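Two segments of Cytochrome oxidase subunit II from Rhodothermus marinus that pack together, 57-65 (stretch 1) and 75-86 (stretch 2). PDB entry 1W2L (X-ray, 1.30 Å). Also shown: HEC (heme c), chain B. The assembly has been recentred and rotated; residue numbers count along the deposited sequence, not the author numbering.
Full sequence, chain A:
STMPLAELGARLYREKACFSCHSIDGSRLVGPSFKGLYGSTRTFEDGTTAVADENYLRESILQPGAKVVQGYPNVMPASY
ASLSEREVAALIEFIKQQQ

Stretch 1, residues 57-65: LRESILQPG
Stretch 2, residues 75-86: VMPASYASLSER

Cytochrome oxidase subunit II from Rhodothermus marinus illustrates how a methionine loop that ligates a heme iron packs against the end of a helix. Residues 57-62 are helical, and Gln63 (phi/psi -127/61) breaks the helix; Pro64 (-60/141) and Gly65 (86/-12) follow. The second stretch runs extended through Met76 and Pro77, makes a 3-10 segment at 79-82, extends again at Leu83, and enters a helix at Glu85 after the N-cap Ser84. The two run in opposite senses: CA atoms pair Pro64 with Met76 at 5.5 Å, Leu62 with Ala81 at 4.3 Å, and Arg58 with Glu85 at 9.8 Å.

No direct backbone hydrogen bond joins them; one water instead donates to Leu62 O (2.8 Å) and Ala81 O (3.2 Å). Met76, with chi1 -94° and chi2 and chi3 both m, places SD 2.3 Å from heme FE; its CE lies 3.1 Å from Ser60 O, while its CB packs 3.7 Å from Pro64 CB. Ile61 (m, t) sets CG2 3.6 Å from Leu83 CD1 (m, t) and 4.1 Å from Tyr80 CB. The Tyr80 ring, chi1 m, turns one face to heme CBB. At the far end, Arg58 (t, t, t) and Glu85 (m, m) both reach into the 9.8 Å gap between their CA atoms, forming a salt bridge whose very short hydrogen bond joins Arg58 NH2 to Glu85 OE1 at 2.5 Å.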

# COMPACT_ATOMS: atom_id res chain seq x y z
N LEU A 57 4.52 4.91 1.61
CA LEU A 57 4.11 3.71 0.89
C LEU A 57 5.19 2.64 1.01
O LEU A 57 4.90 1.47 1.24
CB LEU A 57 3.77 4.03 -0.56
CG LEU A 57 2.61 4.99 -0.77
CD1 LEU A 57 2.41 5.27 -2.26
CD2 LEU A 57 1.34 4.45 -0.15
N ARG A 58 6.45 3.03 0.85
CA ARG A 58 7.58 2.11 0.94
C ARG A 58 7.62 1.49 2.33
O ARG A 58 7.79 0.26 2.46
CB ARG A 58 8.91 2.81 0.53
CG ARG A 58 10.18 2.02 0.59
CD ARG A 58 11.37 2.99 0.31
NE ARG A 58 12.53 2.11 0.51
CZ ARG A 58 13.04 1.26 -0.32
NH1 ARG A 58 12.46 1.17 -1.53
NH2 ARG A 58 14.12 0.53 0.02
N GLU A 59 7.50 2.30 3.35
CA GLU A 59 7.56 1.86 4.75
C GLU A 59 6.39 0.90 5.03
O GLU A 59 6.50 -0.09 5.73
CB GLU A 59 7.49 2.98 5.76
CG GLU A 59 7.42 2.68 7.24
CD GLU A 59 6.86 3.63 8.26
OE1 GLU A 59 5.80 4.32 8.10
OE2 GLU A 59 7.50 3.74 9.35
N SER A 60 5.22 1.21 4.50
CA SER A 60 4.04 0.40 4.70
C SER A 60 4.21 -1.01 4.12
O SER A 60 3.72 -1.98 4.73
CB SER A 60 2.82 1.07 4.07
OG SER A 60 2.46 2.25 4.72
N ILE A 61 4.90 -1.11 3.02
CA ILE A 61 5.10 -2.38 2.33
C ILE A 61 6.27 -3.16 2.93
O ILE A 61 6.16 -4.37 3.19
CB ILE A 61 5.32 -2.12 0.81
CG1 ILE A 61 4.06 -1.51 0.18
CG2 ILE A 61 5.73 -3.39 0.10
CD1 ILE A 61 4.28 -0.94 -1.20
N LEU A 62 7.39 -2.50 3.16
CA LEU A 62 8.63 -3.10 3.62
C LEU A 62 8.80 -3.21 5.10
O LEU A 62 9.58 -4.07 5.55
CB LEU A 62 9.87 -2.36 3.11
CG LEU A 62 10.08 -2.44 1.60
CD1 LEU A 62 11.23 -1.56 1.19
CD2 LEU A 62 10.37 -3.89 1.19
N GLN A 63 8.05 -2.43 5.84
CA GLN A 63 8.02 -2.49 7.29
C GLN A 63 6.58 -2.64 7.72
O GLN A 63 6.11 -1.84 8.51
CB GLN A 63 8.72 -1.28 7.94
CG GLN A 63 10.16 -1.02 7.51
CD GLN A 63 10.57 0.37 8.05
OE1 GLN A 63 10.79 1.30 7.28
NE2 GLN A 63 10.63 0.45 9.36
N PRO A 64 5.92 -3.75 7.30
CA PRO A 64 4.51 -3.96 7.64
C PRO A 64 4.37 -4.02 9.16
O PRO A 64 5.23 -4.58 9.84
CB PRO A 64 4.30 -5.32 6.97
CG PRO A 64 5.60 -6.04 7.13
CD PRO A 64 6.49 -4.92 6.61
N GLY A 65 3.29 -3.42 9.63
CA GLY A 65 2.97 -3.46 11.03
C GLY A 65 3.67 -2.34 11.77
O GLY A 65 3.29 -2.13 12.91
N VAL A 75 -2.70 -6.66 10.12
CA VAL A 75 -2.55 -7.93 9.44
C VAL A 75 -1.76 -7.83 8.15
O VAL A 75 -1.71 -8.81 7.42
CB VAL A 75 -3.92 -8.61 9.18
CG1 VAL A 75 -4.58 -8.99 10.49
CG2 VAL A 75 -4.84 -7.78 8.30
N MET A 76 -1.03 -6.75 7.87
CA MET A 76 -0.18 -6.69 6.68
C MET A 76 0.82 -7.85 6.70
O MET A 76 1.54 -8.02 7.69
CB MET A 76 0.57 -5.35 6.60
CG MET A 76 -0.07 -4.26 5.77
SD MET A 76 0.08 -4.56 4.02
CE MET A 76 1.56 -3.90 3.51
N PRO A 77 0.95 -8.62 5.63
CA PRO A 77 1.89 -9.74 5.57
C PRO A 77 3.33 -9.41 5.78
O PRO A 77 3.85 -8.44 5.30
CB PRO A 77 1.70 -10.30 4.14
CG PRO A 77 0.26 -10.00 3.86
CD PRO A 77 0.00 -8.67 4.50
N ALA A 78 4.01 -10.35 6.47
CA ALA A 78 5.44 -10.32 6.67
C ALA A 78 6.24 -10.49 5.38
O ALA A 78 7.34 -9.99 5.25
CB ALA A 78 5.82 -11.48 7.58
N SER A 79 5.67 -11.22 4.44
CA SER A 79 6.45 -11.62 3.29
C SER A 79 6.91 -10.46 2.41
O SER A 79 7.90 -10.61 1.69
CB SER A 79 5.69 -12.68 2.47
OG SER A 79 4.49 -12.14 1.97
N TYR A 80 6.23 -9.34 2.47
CA TYR A 80 6.59 -8.24 1.59
C TYR A 80 7.91 -7.57 1.99
O TYR A 80 8.45 -6.80 1.18
CB TYR A 80 5.46 -7.21 1.54
CG TYR A 80 4.16 -7.84 1.12
CD1 TYR A 80 4.06 -8.82 0.15
CD2 TYR A 80 2.98 -7.47 1.74
CE1 TYR A 80 2.86 -9.38 -0.19
CE2 TYR A 80 1.78 -8.01 1.40
CZ TYR A 80 1.69 -8.97 0.42
OH TYR A 80 0.47 -9.49 0.10
N ALA A 81 8.41 -7.81 3.19
CA ALA A 81 9.69 -7.26 3.59
C ALA A 81 10.80 -7.72 2.66
O ALA A 81 11.83 -7.03 2.66
CB ALA A 81 10.06 -7.68 5.00
N SER A 82 10.61 -8.81 1.94
CA SER A 82 11.50 -9.41 0.98
C SER A 82 11.35 -8.92 -0.44
O SER A 82 12.16 -9.26 -1.31
CB SER A 82 11.28 -10.94 1.07
OG SER A 82 10.28 -11.33 0.15
N LEU A 83 10.41 -8.02 -0.74
CA LEU A 83 10.29 -7.52 -2.11
C LEU A 83 11.54 -6.76 -2.55
O LEU A 83 12.15 -6.01 -1.78
CB LEU A 83 9.06 -6.61 -2.24
CG LEU A 83 7.70 -7.29 -2.09
CD1 LEU A 83 6.63 -6.25 -1.91
CD2 LEU A 83 7.42 -8.20 -3.28
N SER A 84 11.87 -6.93 -3.82
CA SER A 84 13.02 -6.25 -4.41
C SER A 84 12.75 -4.76 -4.64
O SER A 84 11.61 -4.32 -4.63
CB SER A 84 13.39 -6.85 -5.76
OG SER A 84 12.40 -6.43 -6.71
N GLU A 85 13.82 -3.98 -4.86
CA GLU A 85 13.67 -2.55 -5.10
C GLU A 85 12.78 -2.28 -6.32
O GLU A 85 11.96 -1.37 -6.29
CB GLU A 85 15.04 -1.88 -5.22
CG GLU A 85 15.68 -1.73 -3.82
CD GLU A 85 15.00 -0.76 -2.87
OE1 GLU A 85 14.43 -1.12 -1.82
OE2 GLU A 85 15.05 0.48 -3.14
N ARG A 86 12.93 -3.07 -7.38
CA ARG A 86 12.11 -2.86 -8.60
C ARG A 86 10.65 -3.14 -8.28
O ARG A 86 9.78 -2.42 -8.71
CB ARG A 86 12.62 -3.75 -9.75
CG ARG A 86 11.81 -3.92 -11.01
CD ARG A 86 12.55 -4.72 -12.08
NE ARG A 86 11.75 -4.82 -13.30
CZ ARG A 86 11.04 -5.11 -14.34
NH1 ARG A 86 10.83 -6.39 -14.73
NH2 ARG A 86 10.45 -4.20 -15.16
FE HEC B . -1.69 -3.79 2.81
CHA HEC B . -2.15 -1.05 4.81
CHB HEC B . 0.20 -1.91 0.68
CHC HEC B . -1.17 -6.54 0.89
CHD HEC B . -3.89 -5.55 4.75
NA HEC B . -1.08 -1.86 2.78
C1A HEC B . -1.35 -0.89 3.72
C2A HEC B . -0.85 0.36 3.21
C3A HEC B . -0.15 0.11 2.09
C4A HEC B . -0.29 -1.30 1.78
CMA HEC B . 0.54 1.10 1.16
CAA HEC B . -1.17 1.72 3.85
CBA HEC B . -2.56 2.09 3.33
CGA HEC B . -3.18 3.44 3.84
O1A HEC B . -4.35 3.54 3.58
O2A HEC B . -2.45 4.21 4.51
NB HEC B . -0.69 -4.15 1.10
C1B HEC B . -0.03 -3.25 0.39
C2B HEC B . 0.55 -3.86 -0.83
C3B HEC B . 0.21 -5.19 -0.72
C4B HEC B . -0.58 -5.37 0.45
CMB HEC B . 1.27 -3.15 -1.89
CAB HEC B . 0.57 -6.32 -1.65
CBB HEC B . 2.10 -6.39 -1.83
NC HEC B . -2.34 -5.67 2.83
C1C HEC B . -2.00 -6.66 1.91
C2C HEC B . -2.75 -7.88 2.28
C3C HEC B . -3.49 -7.60 3.35
C4C HEC B . -3.24 -6.24 3.72
CMC HEC B . -2.65 -9.18 1.48
CAC HEC B . -4.58 -8.45 4.01
CBC HEC B . -4.18 -9.80 4.57
ND HEC B . -2.76 -3.38 4.48
C1D HEC B . -3.63 -4.23 5.09
C2D HEC B . -4.29 -3.56 6.19
C3D HEC B . -3.77 -2.34 6.19
C4D HEC B . -2.82 -2.19 5.15
CMD HEC B . -5.32 -4.18 7.05
CAD HEC B . -4.15 -1.17 7.19
CBD HEC B . -3.41 -1.31 8.52
CGD HEC B . -1.99 -0.85 8.39
O1D HEC B . -1.04 -1.67 8.48
O2D HEC B . -1.78 0.38 8.15
O HOH W 1 12.21 -4.73 4.79